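Long-range contact in lysyl oxidase (Pichia pastoris, PDB 1W7C), which probably oxidises primary amines, including peptidyl lysine, to aldehydes using copper and a topaquinone cofactor made from one of its own tyrosines: residues Ile20-Val29 with Ile58-Ala68. Sequence-based numbering, arbitrary orientation.
With NAG (2-acetamido-2-deoxy-beta-D-glucopyranose), chain B.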
loop_
_atom_site.group_PDB
_atom_site.type_symbol
_atom_site.label_atom_id
_atom_site.label_comp_id
_atom_site.label_asym_id
_atom_site.label_seq_id
_atom_site.Cartn_x
_atom_site.Cartn_y
_atom_site.Cartn_z
ATOM N N ILE A 20 33.023 -5.326 -4.394
ATOM C CA ILE A 20 33.932 -4.700 -3.455
ATOM C C ILE A 20 33.282 -4.416 -2.098
ATOM O O ILE A 20 33.932 -3.897 -1.193
ATOM C CB ILE A 20 34.516 -3.393 -4.069
ATOM C CG1 ILE A 20 33.399 -2.447 -4.551
ATOM C CG2 ILE A 20 35.443 -3.770 -5.229
ATOM C CD1 ILE A 20 33.869 -1.059 -4.895
ATOM N N TRP A 21 31.993 -4.746 -1.979
ATOM C CA TRP A 21 31.252 -4.552 -0.746
ATOM C C TRP A 21 31.030 -5.856 0.007
ATOM O O TRP A 21 30.405 -5.830 1.065
ATOM C CB TRP A 21 29.893 -3.864 -1.031
ATOM C CG TRP A 21 30.007 -2.665 -1.895
ATOM C CD1 TRP A 21 30.283 -1.399 -1.495
ATOM C CD2 TRP A 21 29.889 -2.614 -3.318
ATOM N NE1 TRP A 21 30.322 -0.550 -2.569
ATOM C CE2 TRP A 21 30.112 -1.277 -3.709
ATOM C CE3 TRP A 21 29.641 -3.566 -4.313
ATOM C CZ2 TRP A 21 30.013 -0.864 -5.020
ATOM C CZ3 TRP A 21 29.564 -3.155 -5.621
ATOM C CH2 TRP A 21 29.767 -1.819 -5.974
ATOM N N THR A 22 31.512 -6.968 -0.537
ATOM C CA THR A 22 31.119 -8.254 -0.004
ATOM C C THR A 22 31.749 -8.524 1.364
ATOM O O THR A 22 32.822 -7.990 1.696
ATOM C CB THR A 22 31.488 -9.352 -1.040
ATOM O OG1 THR A 22 30.728 -10.528 -0.786
ATOM C CG2 THR A 22 32.972 -9.749 -0.949
ATOM N N SER A 23 31.081 -9.387 2.134
ATOM C CA SER A 23 31.574 -9.744 3.459
ATOM C C SER A 23 32.929 -10.411 3.362
ATOM O O SER A 23 33.331 -10.922 2.306
ATOM C CB SER A 23 30.589 -10.675 4.182
ATOM O OG SER A 23 30.548 -11.963 3.573
ATOM N N LEU A 24 33.657 -10.394 4.469
ATOM C CA LEU A 24 34.948 -11.062 4.510
ATOM C C LEU A 24 34.814 -12.561 4.279
ATOM O O LEU A 24 33.886 -13.216 4.747
ATOM C CB LEU A 24 35.634 -10.807 5.835
ATOM C CG LEU A 24 36.004 -9.355 6.137
ATOM C CD1 LEU A 24 36.583 -9.304 7.532
ATOM C CD2 LEU A 24 36.973 -8.796 5.089
ATOM N N ALA A 25 35.720 -13.104 3.475
ATOM C CA ALA A 25 35.852 -14.543 3.346
ATOM C C ALA A 25 36.362 -15.150 4.660
ATOM O O ALA A 25 37.000 -14.470 5.460
ATOM C CB ALA A 25 36.822 -14.841 2.226
ATOM N N LYS A 26 36.071 -16.418 4.882
ATOM C CA LYS A 26 36.539 -17.101 6.090
ATOM C C LYS A 26 38.042 -16.894 6.284
ATOM O O LYS A 26 38.505 -16.620 7.388
ATOM C CB LYS A 26 36.189 -18.582 6.027
ATOM C CG LYS A 26 36.507 -19.329 7.327
ATOM C CD LYS A 26 35.948 -20.742 7.353
ATOM C CE LYS A 26 35.749 -21.255 8.783
ATOM N NZ LYS A 26 36.638 -20.587 9.790
ATOM N N GLU A 27 38.796 -17.056 5.193
ATOM C CA GLU A 27 40.250 -16.906 5.224
ATOM C C GLU A 27 40.689 -15.483 5.648
ATOM O O GLU A 27 41.695 -15.314 6.345
ATOM C CB GLU A 27 40.869 -17.295 3.858
ATOM C CG GLU A 27 40.338 -16.524 2.639
ATOM C CD GLU A 27 39.273 -17.270 1.822
ATOM O OE1 GLU A 27 39.200 -17.029 0.590
ATOM O OE2 GLU A 27 38.490 -18.071 2.399
ATOM N N GLU A 28 39.933 -14.472 5.221
ATOM C CA GLU A 28 40.228 -13.104 5.593
ATOM C C GLU A 28 39.948 -12.881 7.076
ATOM O O GLU A 28 40.762 -12.291 7.787
ATOM C CB GLU A 28 39.385 -12.105 4.781
ATOM C CG GLU A 28 39.741 -12.031 3.322
ATOM C CD GLU A 28 38.848 -11.108 2.504
ATOM O OE1 GLU A 28 37.623 -11.332 2.453
ATOM O OE2 GLU A 28 39.396 -10.165 1.899
ATOM N N VAL A 29 38.823 -13.388 7.553
ATOM C CA VAL A 29 38.514 -13.311 8.970
ATOM C C VAL A 29 39.632 -14.001 9.777
ATOM O O VAL A 29 40.085 -13.482 10.789
ATOM C CB VAL A 29 37.140 -13.945 9.281
ATOM C CG1 VAL A 29 36.896 -13.982 10.788
ATOM C CG2 VAL A 29 36.044 -13.154 8.588
ATOM N N ILE A 58 34.507 -8.866 13.422
ATOM C CA ILE A 58 35.453 -8.695 12.330
ATOM C C ILE A 58 34.660 -8.723 11.028
ATOM O O ILE A 58 34.057 -9.744 10.710
ATOM C CB ILE A 58 36.506 -9.828 12.274
ATOM C CG1 ILE A 58 37.304 -9.916 13.572
ATOM C CG2 ILE A 58 37.419 -9.588 11.081
ATOM C CD1 ILE A 58 38.244 -11.117 13.646
ATOM N N GLU A 59 34.618 -7.583 10.341
ATOM C CA GLU A 59 33.819 -7.472 9.128
ATOM C C GLU A 59 34.455 -6.550 8.098
ATOM O O GLU A 59 35.398 -5.824 8.388
ATOM C CB GLU A 59 32.402 -6.996 9.439
ATOM C CG GLU A 59 32.342 -5.564 9.915
ATOM C CD GLU A 59 30.955 -4.940 9.853
ATOM O OE1 GLU A 59 30.001 -5.587 9.369
ATOM O OE2 GLU A 59 30.865 -3.771 10.286
ATOM N N THR A 60 33.900 -6.572 6.882
ATOM C CA THR A 60 34.374 -5.671 5.839
ATOM C C THR A 60 34.156 -4.216 6.211
ATOM O O THR A 60 33.053 -3.841 6.605
ATOM C CB THR A 60 33.648 -5.968 4.557
ATOM O OG1 THR A 60 33.959 -7.311 4.161
ATOM C CG2 THR A 60 34.108 -5.044 3.425
ATOM N N LEU A 61 35.208 -3.406 6.096
ATOM C CA LEU A 61 35.078 -1.959 6.117
ATOM C C LEU A 61 34.895 -1.548 4.662
ATOM O O LEU A 61 35.848 -1.617 3.873
ATOM C CB LEU A 61 36.327 -1.316 6.726
ATOM C CG LEU A 61 36.303 0.198 6.787
ATOM C CD1 LEU A 61 35.210 0.712 7.705
ATOM C CD2 LEU A 61 37.666 0.700 7.262
ATOM N N LYS A 62 33.681 -1.171 4.296
ATOM C CA LYS A 62 33.342 -0.990 2.876
ATOM C C LYS A 62 34.131 0.190 2.281
ATOM O O LYS A 62 34.502 1.135 2.977
ATOM C CB LYS A 62 31.851 -0.774 2.693
ATOM C CG LYS A 62 31.040 -2.059 2.926
ATOM C CD LYS A 62 29.592 -1.828 2.701
ATOM C CE LYS A 62 28.778 -3.049 3.025
ATOM N NZ LYS A 62 28.702 -3.294 4.504
ATOM N N PRO A 63 34.405 0.135 0.983
ATOM C CA PRO A 63 35.119 1.234 0.342
ATOM C C PRO A 63 34.394 2.575 0.428
ATOM O O PRO A 63 33.198 2.624 0.563
ATOM C CB PRO A 63 35.250 0.761 -1.105
ATOM C CG PRO A 63 35.242 -0.728 -1.028
ATOM C CD PRO A 63 34.170 -0.982 0.052
ATOM N N ASN A 64 35.175 3.632 0.336
ATOM C CA ASN A 64 34.628 4.949 0.218
ATOM C C ASN A 64 34.062 5.152 -1.191
ATOM O O ASN A 64 34.432 4.455 -2.123
ATOM C CB ASN A 64 35.686 5.972 0.531
ATOM C CG ASN A 64 35.981 6.098 2.007
ATOM O OD1 ASN A 64 35.178 5.714 2.869
ATOM N ND2 ASN A 64 37.170 6.632 2.290
ATOM N N LYS A 65 33.140 6.086 -1.341
ATOM C CA LYS A 65 32.353 6.185 -2.545
ATOM C C LYS A 65 33.149 6.648 -3.755
ATOM O O LYS A 65 33.001 6.061 -4.815
ATOM C CB LYS A 65 31.118 7.069 -2.325
ATOM C CG LYS A 65 30.243 7.186 -3.572
ATOM C CD LYS A 65 28.931 7.904 -3.263
ATOM C CE LYS A 65 28.081 7.978 -4.503
ATOM N NZ LYS A 65 26.785 8.644 -4.196
ATOM N N THR A 66 33.972 7.690 -3.622
ATOM C CA THR A 66 34.709 8.137 -4.793
ATOM C C THR A 66 35.624 7.046 -5.331
ATOM O O THR A 66 35.636 6.794 -6.534
ATOM C CB THR A 66 35.461 9.407 -4.486
ATOM O OG1 THR A 66 34.506 10.400 -4.118
ATOM C CG2 THR A 66 36.155 9.974 -5.719
ATOM N N GLU A 67 36.307 6.315 -4.453
ATOM C CA GLU A 67 37.211 5.246 -4.913
ATOM C C GLU A 67 36.391 4.124 -5.518
ATOM O O GLU A 67 36.787 3.518 -6.519
ATOM C CB GLU A 67 38.149 4.717 -3.804
ATOM C CG GLU A 67 37.491 4.094 -2.582
ATOM C CD GLU A 67 38.499 3.545 -1.564
ATOM O OE1 GLU A 67 39.740 3.707 -1.767
ATOM O OE2 GLU A 67 38.048 2.929 -0.568
ATOM N N ALA A 68 35.214 3.845 -4.976
ATOM C CA ALA A 68 34.349 2.819 -5.550
ATOM C C ALA A 68 33.900 3.224 -6.941
ATOM O O ALA A 68 33.897 2.394 -7.852
ATOM C CB ALA A 68 33.144 2.596 -4.665
HETATM C C1 NAG B . 37.408 6.923 3.680
HETATM C C2 NAG B . 38.922 6.671 3.876
HETATM C C3 NAG B . 39.462 7.110 5.247
HETATM C C4 NAG B . 38.923 8.490 5.621
HETATM C C5 NAG B . 37.419 8.519 5.355
HETATM C C6 NAG B . 36.767 9.828 5.710
HETATM C C7 NAG B . 40.023 4.828 2.720
HETATM C C8 NAG B . 40.187 3.346 2.561
HETATM N N2 NAG B . 39.185 5.246 3.663
HETATM O O3 NAG B . 40.881 7.101 5.223
HETATM O O4 NAG B . 39.065 8.771 7.008
HETATM O O5 NAG B . 37.115 8.262 4.003
HETATM O O6 NAG B . 37.263 10.785 4.816
HETATM O O7 NAG B . 40.659 5.592 1.991
HETATM O O HOH W 1 30.719 1.817 -0.403
HETATM O O HOH W 2 30.162 -5.762 3.700
HETATM O O HOH W 3 32.156 -8.885 6.589
#
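A single direct hydrogen bond, from Thr60 to Thr22, joins two antiparallel runs of chain, and three waters bridge the rest. Thr60 OG1 donates to Thr22 O at 2.8 Å, approaching at a C=O...donor angle of 134° and tilted 19° from the carbonyl plane. Its chi1 of -62° sets OG1 beside the backbone N and faces it to the 20-29 segment. One water accepts from both Leu24 N and Thr60 N, two donors that could not bond to each other. A second donates to Trp21 O and accepts weakly from Lys62 NZ; a third takes a weak bond at the ring edge from Trp21, whose side chain has Tyr333 as its main polar partner, and donates to Pro63 O at 2.8 Å.

Apolar contacts flank this wet middle. Leu24 CD1 meets Ile58 CG2 at 3.7 Å, the two side chains crossing at about a right angle, and Ile20 CD1 reaches Ala68 CB at 3.7 Å.

Within the N2 domain, the contact ties the lead-in to helix 26-39 to strand 53-61 and the start of helix 65-73, which follows Asn64 and the N-linked sugar on its ND2; strand 82-89 touches Leu24 and Ile58, and strand 318-326 touches Trp21 and Lys62.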